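Local coordinates for protein FMN-dependent nitronate monooxygenase (PDB 5LSM) that probably oxidises propionate 3-nitronate with molecular oxygen to 3-oxopropanoate, using bound FMN and releasing nitrate and nitrite, at residues 22-25 / 26-30; 216-220 / 221-225; 235-238 / 239-243. All coordinates share one frame; numbering follows the deposited sequence.

Interaction 1: 22-25 / 26-30; sequences GVQG and SALAI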
# COMPACT_ATOMS: atom_id res chain seq x y z
N GLY A 22 -8.65 12.10 19.55
CA GLY A 22 -8.85 13.50 19.24
C GLY A 22 -10.10 13.76 18.44
O GLY A 22 -10.50 14.91 18.29
N VAL A 23 -10.70 12.72 17.89
CA VAL A 23 -11.91 12.87 17.10
C VAL A 23 -13.07 12.15 17.74
O VAL A 23 -14.16 12.14 17.19
CB VAL A 23 -11.72 12.34 15.66
CG1 VAL A 23 -10.76 13.22 14.90
CG2 VAL A 23 -11.26 10.88 15.65
N GLN A 24 -12.86 11.52 18.88
CA GLN A 24 -13.78 10.49 19.30
C GLN A 24 -13.64 10.09 20.78
O GLN A 24 -12.53 10.01 21.30
CB GLN A 24 -13.59 9.31 18.37
CG GLN A 24 -14.35 8.08 18.74
CD GLN A 24 -13.50 7.05 19.45
OE1 GLN A 24 -12.42 6.67 18.97
NE2 GLN A 24 -14.03 6.53 20.54
N GLY A 25 -14.78 9.84 21.43
CA GLY A 25 -14.82 9.31 22.80
C GLY A 25 -15.96 8.33 23.08
O GLY A 25 -16.28 7.49 22.26
N SER A 26 -16.55 8.42 24.26
CA SER A 26 -17.53 7.46 24.72
C SER A 26 -18.72 7.26 23.78
O SER A 26 -19.24 6.13 23.66
CB SER A 26 -18.05 7.86 26.11
OG SER A 26 -18.33 9.25 26.19
N ALA A 27 -19.22 8.34 23.18
CA ALA A 27 -20.49 8.23 22.43
C ALA A 27 -20.37 7.32 21.20
O ALA A 27 -21.32 6.57 20.87
CB ALA A 27 -21.03 9.61 22.06
N LEU A 28 -19.20 7.30 20.57
CA LEU A 28 -18.96 6.41 19.42
C LEU A 28 -18.67 4.98 19.90
O LEU A 28 -19.22 4.01 19.37
CB LEU A 28 -17.81 6.94 18.55
CG LEU A 28 -17.49 6.08 17.33
CD1 LEU A 28 -18.66 6.08 16.37
CD2 LEU A 28 -16.21 6.53 16.64
N ALA A 29 -17.83 4.86 20.92
CA ALA A 29 -17.60 3.55 21.54
C ALA A 29 -18.92 2.90 22.01
O ALA A 29 -19.20 1.76 21.67
CB ALA A 29 -16.61 3.68 22.69
N ILE A 30 -19.76 3.65 22.71
CA ILE A 30 -21.06 3.14 23.16
C ILE A 30 -21.88 2.63 21.97
O ILE A 30 -22.43 1.53 22.01
CB ILE A 30 -21.88 4.26 23.86
CG1 ILE A 30 -21.28 4.62 25.23
CG2 ILE A 30 -23.34 3.85 24.02
CD1 ILE A 30 -21.68 5.99 25.73
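Gly25 and Ser26 mark the place where an irregular loop turns into a helix: residues 22-25 run without regular structure, Gly25 takes the N-cap position, and 26-30 form the first turn. The carbonyl oxygen of Gly25 points into this turn and is approached by two backbone amides. Ala29 N comes almost straight on, with an N-H...O angle of 175°, but at 3.3 Å from Gly25 O the bond is weak; Leu28 N reaches the same oxygen at 3.4 Å, also weakly and at a poorer angle. Inside the turn, Ile30 N bonds Ser26 O at 2.7 Å.

The unit is the loop and helix that follow strand 15-17, the first strand of the TIM barrel, the fold of the nitronate monooxygenases. Gln24 bends back over this helix start. Its CG lies anti to the backbone N (chi1 173°), and the bend at chi2 then brings the amide round to the cap, where Gln24 NE2 donates to Gly25 O at 3.0 Å. That oxygen lies close to the plane of the amide. NE2 also bonds Ser40 O, on strand 39-42, while Gln24 OE1 accepts from Met20 N, so both ends of the amide are held and its rotation is fixed.

The aliphatic part of Gln24 meets Leu28 at about a right angle: CG of Gln24 lies 3.2 Å from Leu28 CD2, a tight fit, and 3.6 Å from Leu28 CB. With an alanine here, Gly25 O, Ser40 O and Met20 N would probably lose this partner and a gap would open beside Leu28 CD2. Leu28 also packs on Gln17 of strand 15-17, and Ser26 OG is hydrogen-bonded to Glu54 OE1 of helix 48-59.

Interaction 2: 216-220 / 221-225; sequences GGIVD and ATTVR. With FMN (flavin mononucleotide), chain I.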
# COMPACT_ATOMS: atom_id res chain seq x y z
N GLY A 216 -6.77 -0.99 7.64
CA GLY A 216 -6.22 -0.23 6.52
C GLY A 216 -7.09 -0.34 5.26
O GLY A 216 -6.93 -1.26 4.48
N GLY A 217 -8.04 0.57 5.12
CA GLY A 217 -8.86 0.64 3.90
C GLY A 217 -10.14 -0.16 3.95
O GLY A 217 -10.76 -0.40 2.92
N ILE A 218 -10.55 -0.60 5.14
CA ILE A 218 -11.80 -1.34 5.26
C ILE A 218 -12.88 -0.32 5.57
O ILE A 218 -12.90 0.28 6.65
CB ILE A 218 -11.75 -2.44 6.36
CG1 ILE A 218 -10.75 -3.55 5.99
CG2 ILE A 218 -13.11 -3.11 6.51
CD1 ILE A 218 -9.31 -3.13 6.08
N VAL A 219 -13.74 -0.08 4.58
CA VAL A 219 -14.66 1.07 4.60
C VAL A 219 -16.10 0.72 4.31
O VAL A 219 -16.98 1.57 4.45
CB VAL A 219 -14.24 2.14 3.58
CG1 VAL A 219 -12.86 2.68 3.90
CG2 VAL A 219 -14.29 1.59 2.17
N ASP A 220 -16.37 -0.52 3.91
CA ASP A 220 -17.71 -0.89 3.50
C ASP A 220 -17.88 -2.39 3.47
O ASP A 220 -16.97 -3.12 3.85
CB ASP A 220 -18.03 -0.27 2.12
CG ASP A 220 -17.07 -0.75 1.00
OD1 ASP A 220 -16.46 -1.84 1.14
OD2 ASP A 220 -16.96 -0.05 -0.03
N ALA A 221 -19.06 -2.85 3.06
CA ALA A 221 -19.39 -4.27 3.08
C ALA A 221 -18.46 -5.07 2.19
O ALA A 221 -17.94 -6.10 2.59
CB ALA A 221 -20.85 -4.49 2.65
N THR A 222 -18.23 -4.59 0.99
CA THR A 222 -17.35 -5.29 0.07
C THR A 222 -15.96 -5.45 0.64
O THR A 222 -15.39 -6.52 0.57
CB THR A 222 -17.26 -4.55 -1.27
OG1 THR A 222 -18.48 -4.71 -1.97
CG2 THR A 222 -16.13 -5.09 -2.13
N THR A 223 -15.40 -4.37 1.18
CA THR A 223 -14.02 -4.43 1.64
C THR A 223 -13.91 -5.26 2.92
O THR A 223 -12.91 -5.97 3.12
CB THR A 223 -13.40 -3.02 1.86
OG1 THR A 223 -14.36 -2.15 2.46
CG2 THR A 223 -12.91 -2.41 0.53
N VAL A 224 -14.94 -5.22 3.76
CA VAL A 224 -15.00 -6.12 4.92
C VAL A 224 -14.93 -7.55 4.41
O VAL A 224 -14.15 -8.37 4.92
CB VAL A 224 -16.26 -5.86 5.78
CG1 VAL A 224 -16.45 -6.91 6.86
CG2 VAL A 224 -16.19 -4.48 6.42
N ARG A 225 -15.65 -7.81 3.31
CA ARG A 225 -15.73 -9.17 2.74
C ARG A 225 -14.37 -9.63 2.22
O ARG A 225 -13.92 -10.73 2.54
CB ARG A 225 -16.78 -9.26 1.61
CG ARG A 225 -17.03 -10.69 1.12
CD ARG A 225 -18.15 -10.82 0.08
NE ARG A 225 -18.23 -12.19 -0.45
CZ ARG A 225 -18.75 -13.25 0.19
NH1 ARG A 225 -19.32 -13.13 1.39
NH2 ARG A 225 -18.70 -14.45 -0.38
N1 FMN I . -4.73 3.87 16.42
C2 FMN I . -4.42 3.79 17.75
O2 FMN I . -3.89 2.74 18.20
N3 FMN I . -4.63 4.82 18.59
C4 FMN I . -5.17 5.98 18.18
O4 FMN I . -5.35 6.93 18.96
C4A FMN I . -5.52 6.12 16.75
N5 FMN I . -6.08 7.24 16.30
C5A FMN I . -6.47 7.37 15.02
C6 FMN I . -7.08 8.56 14.63
C7 FMN I . -7.51 8.74 13.34
C7M FMN I . -8.14 10.06 12.97
C8 FMN I . -7.32 7.65 12.34
C8M FMN I . -7.78 7.85 10.92
C9 FMN I . -6.70 6.45 12.72
C9A FMN I . -6.26 6.26 14.04
N10 FMN I . -5.67 5.04 14.51
C10 FMN I . -5.27 4.97 15.87
C1' FMN I . -5.38 3.90 13.63
C2' FMN I . -6.57 2.95 13.53
O2' FMN I . -6.58 2.11 14.70
C3' FMN I . -6.49 2.09 12.27
O3' FMN I . -5.17 1.56 12.13
C4' FMN I . -6.80 2.85 10.97
O4' FMN I . -7.82 3.85 11.13
C5' FMN I . -7.21 1.84 9.92
O5' FMN I . -7.34 2.44 8.63
P FMN I . -8.66 3.20 8.13
O1P FMN I . -9.85 2.51 8.75
O2P FMN I . -8.57 3.04 6.63
O3P FMN I . -8.43 4.58 8.63
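Asp220 OD1 is gripped twice by Thr223, three residues further on. Thr223 N approaches it nearly along the C-O axis, 2.7 Å from Asp220 OD1 with an N-H...O angle of 163°, which makes Asp220 the N-cap of helix 221-229. Thr223 OG1 donates to Asp220 OD1 as well, at a very short 2.5 Å, to be read with caution. With chi1 at 61°, Asp220 CG sits between its own backbone N and carbonyl carbon, which swings the carboxylate over the first turn, within reach of Thr223 N. The hydroxyl that donates to the aspartate also accepts: Val219 N bonds Thr223 OG1 at 3.0 Å. Behind the cap the helix starts regularly, Val224 N meeting Asp220 O at 2.9 Å.

Ile218 and Val224 cross at about a right angle, their CG2 methyls 3.4 Å apart, and both lean on Val235 of strand 234-237. In the second subunit, Phe198 packs on Ile218 and Met230 on Thr223, so this corner also lies at the dimer interface.

Upstream, the loop leaving strand 212-215 delivers Gly217 N to the flavin phosphate, 2.9 Å from FMN O2P. The positive phi of Gly217 (91°) suits a residue without a side chain. This fits the phosphate site that TIM-barrel flavoproteins commonly build from the loops after their last two strands. Thr223 OG1, donor to the cap and acceptor from the loop, thus ties the backbone just after the phosphate-binding glycine to the helix start, and the carboxylate probably gains further from the positive end of the helix dipole.

Interaction 3: 235-238 / 239-243; sequences VQVG and TAYLL. With FMN (flavin mononucleotide), chain I.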
# COMPACT_ATOMS: atom_id res chain seq x y z
N VAL A 235 -12.26 -7.05 11.52
CA VAL A 235 -11.72 -5.85 10.87
C VAL A 235 -11.79 -4.65 11.80
O VAL A 235 -12.75 -4.51 12.56
CB VAL A 235 -12.46 -5.51 9.56
CG1 VAL A 235 -12.31 -6.65 8.57
CG2 VAL A 235 -13.93 -5.23 9.82
N GLN A 236 -10.78 -3.79 11.71
CA GLN A 236 -10.73 -2.57 12.45
C GLN A 236 -10.95 -1.44 11.49
O GLN A 236 -10.21 -1.28 10.54
CB GLN A 236 -9.39 -2.42 13.19
CG GLN A 236 -9.36 -1.24 14.14
CD GLN A 236 -8.29 -1.35 15.22
OE1 GLN A 236 -7.38 -0.52 15.31
NE2 GLN A 236 -8.45 -2.31 16.08
N VAL A 237 -11.95 -0.62 11.78
CA VAL A 237 -12.43 0.37 10.86
C VAL A 237 -12.33 1.73 11.51
O VAL A 237 -12.88 1.94 12.59
CB VAL A 237 -13.89 0.09 10.49
CG1 VAL A 237 -14.45 1.21 9.64
CG2 VAL A 237 -13.98 -1.23 9.76
N GLY A 238 -11.60 2.64 10.85
CA GLY A 238 -11.34 3.98 11.37
C GLY A 238 -11.97 5.09 10.55
O GLY A 238 -12.98 5.68 10.94
N THR A 239 -11.38 5.37 9.39
CA THR A 239 -11.76 6.51 8.58
C THR A 239 -13.26 6.58 8.26
O THR A 239 -13.82 7.67 8.19
CB THR A 239 -10.95 6.50 7.28
OG1 THR A 239 -9.56 6.62 7.60
CG2 THR A 239 -11.37 7.63 6.37
N ALA A 240 -13.93 5.43 8.12
CA ALA A 240 -15.31 5.41 7.66
C ALA A 240 -16.33 5.76 8.75
O ALA A 240 -17.48 6.05 8.44
CB ALA A 240 -15.65 4.06 7.04
N TYR A 241 -15.90 5.83 10.00
CA TYR A 241 -16.73 6.41 11.07
C TYR A 241 -16.64 7.95 11.24
O TYR A 241 -17.37 8.51 12.04
CB TYR A 241 -16.39 5.77 12.42
CG TYR A 241 -16.90 4.36 12.57
CD1 TYR A 241 -18.24 4.11 12.78
CD2 TYR A 241 -16.02 3.26 12.54
CE1 TYR A 241 -18.71 2.81 12.95
CE2 TYR A 241 -16.47 1.97 12.76
CZ TYR A 241 -17.82 1.75 12.96
OH TYR A 241 -18.32 0.48 13.15
N LEU A 242 -15.73 8.61 10.51
CA LEU A 242 -15.33 9.98 10.87
C LEU A 242 -16.39 11.05 10.57
O LEU A 242 -16.24 12.20 11.01
CB LEU A 242 -14.03 10.38 10.15
CG LEU A 242 -12.75 9.72 10.66
CD1 LEU A 242 -11.59 10.08 9.74
CD2 LEU A 242 -12.45 10.10 12.10
N LEU A 243 -17.42 10.69 9.82
CA LEU A 243 -18.51 11.61 9.56
C LEU A 243 -19.76 11.27 10.36
O LEU A 243 -20.78 11.96 10.22
CB LEU A 243 -18.86 11.62 8.06
CG LEU A 243 -17.85 12.24 7.09
CD1 LEU A 243 -18.46 12.34 5.70
CD2 LEU A 243 -17.39 13.60 7.57
N1 FMN I . -4.73 3.87 16.42
C2 FMN I . -4.42 3.79 17.75
O2 FMN I . -3.89 2.74 18.20
N3 FMN I . -4.63 4.82 18.59
C4 FMN I . -5.17 5.98 18.18
O4 FMN I . -5.35 6.93 18.96
C4A FMN I . -5.52 6.12 16.75
N5 FMN I . -6.08 7.24 16.30
C5A FMN I . -6.47 7.37 15.02
C6 FMN I . -7.08 8.56 14.63
C7 FMN I . -7.51 8.74 13.34
C7M FMN I . -8.14 10.06 12.97
C8 FMN I . -7.32 7.65 12.34
C8M FMN I . -7.78 7.85 10.92
C9 FMN I . -6.70 6.45 12.72
C9A FMN I . -6.26 6.26 14.04
N10 FMN I . -5.67 5.04 14.51
C10 FMN I . -5.27 4.97 15.87
C1' FMN I . -5.38 3.90 13.63
C2' FMN I . -6.57 2.95 13.53
O2' FMN I . -6.58 2.11 14.70
C3' FMN I . -6.49 2.09 12.27
O3' FMN I . -5.17 1.56 12.13
C4' FMN I . -6.80 2.85 10.97
O4' FMN I . -7.82 3.85 11.13
C5' FMN I . -7.21 1.84 9.92
O5' FMN I . -7.34 2.44 8.63
P FMN I . -8.66 3.20 8.13
O1P FMN I . -9.85 2.51 8.75
O2P FMN I . -8.57 3.04 6.63
O3P FMN I . -8.43 4.58 8.63
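Val237, at the end of strand 234-237, packs against the turn of residues 239-241 that follows it. This is the last strand of the TIM barrel, and the chain leaving it binds the FMN phosphate through Gly238 and Thr239.

Gly238 N donates to FMN O1P at 2.7 Å. Thr239 N turns to another oxygen, lying 3.1 Å from FMN O3P, with a weak, longer bond to O1P besides. The negative phosphate is thus met here by two successive backbone amides. Thr239 OG1 gives its hydrogen to FMN O3P at 2.5 Å; chi1 of -62° sets this hydroxyl beside its own backbone N, and amide and hydroxyl close on one phosphate oxygen together. Gly325 N is hydrogen-bonded to the same hydroxyl. Further back on the strand, the extended side chain of Gln236 reaches the ribityl chain, its OE1 accepting from FMN O2' at 2.8 Å. A side chain at Gly238 would collide with FMN O4'. Gly180 N is a further hydrogen-bond partner of the cofactor.

Within the protein, one backbone bond closes the turn: Tyr241 N meets Gly238 O at 3.1 Å, approaching from above the carbonyl plane (41° out of it). Leu242 N makes the next such link, to Thr239 O.

The apolar contacts are made by Val237. Its CG1 lies 4.0 Å from Ala240 CB and 3.8 Å from Tyr241 CE2, the valine and tyrosine side chains crossing at about a right angle. The far end of the ring is held by Thr340, hydrogen-bonded to Tyr241 OH. At the near edge of the ring, in its plane, Val237 O sits 3.4 Å from Tyr241 CD2.

The three contacts come in series along the chain, each at the exit of a barrel strand: interaction 1 after strand 15-17, interaction 2 after 212-215 and interaction 3 at the end of 234-237. In the sheet 234-237 lies between the other two, and interaction 3 bridges them. Its centre is about 10 Å from that of interaction 2, where Val237 CG1 packs on Ile218 O, and about 12 Å from that of interaction 1, where Leu242 meets Val23. Interactions 1 and 2, centres about 21 Å apart, do not touch. The loops after three adjacent strands lie at or beside the FMN site, the last two holding its phosphate; the Gln24 side chain is about 7 Å from FMN.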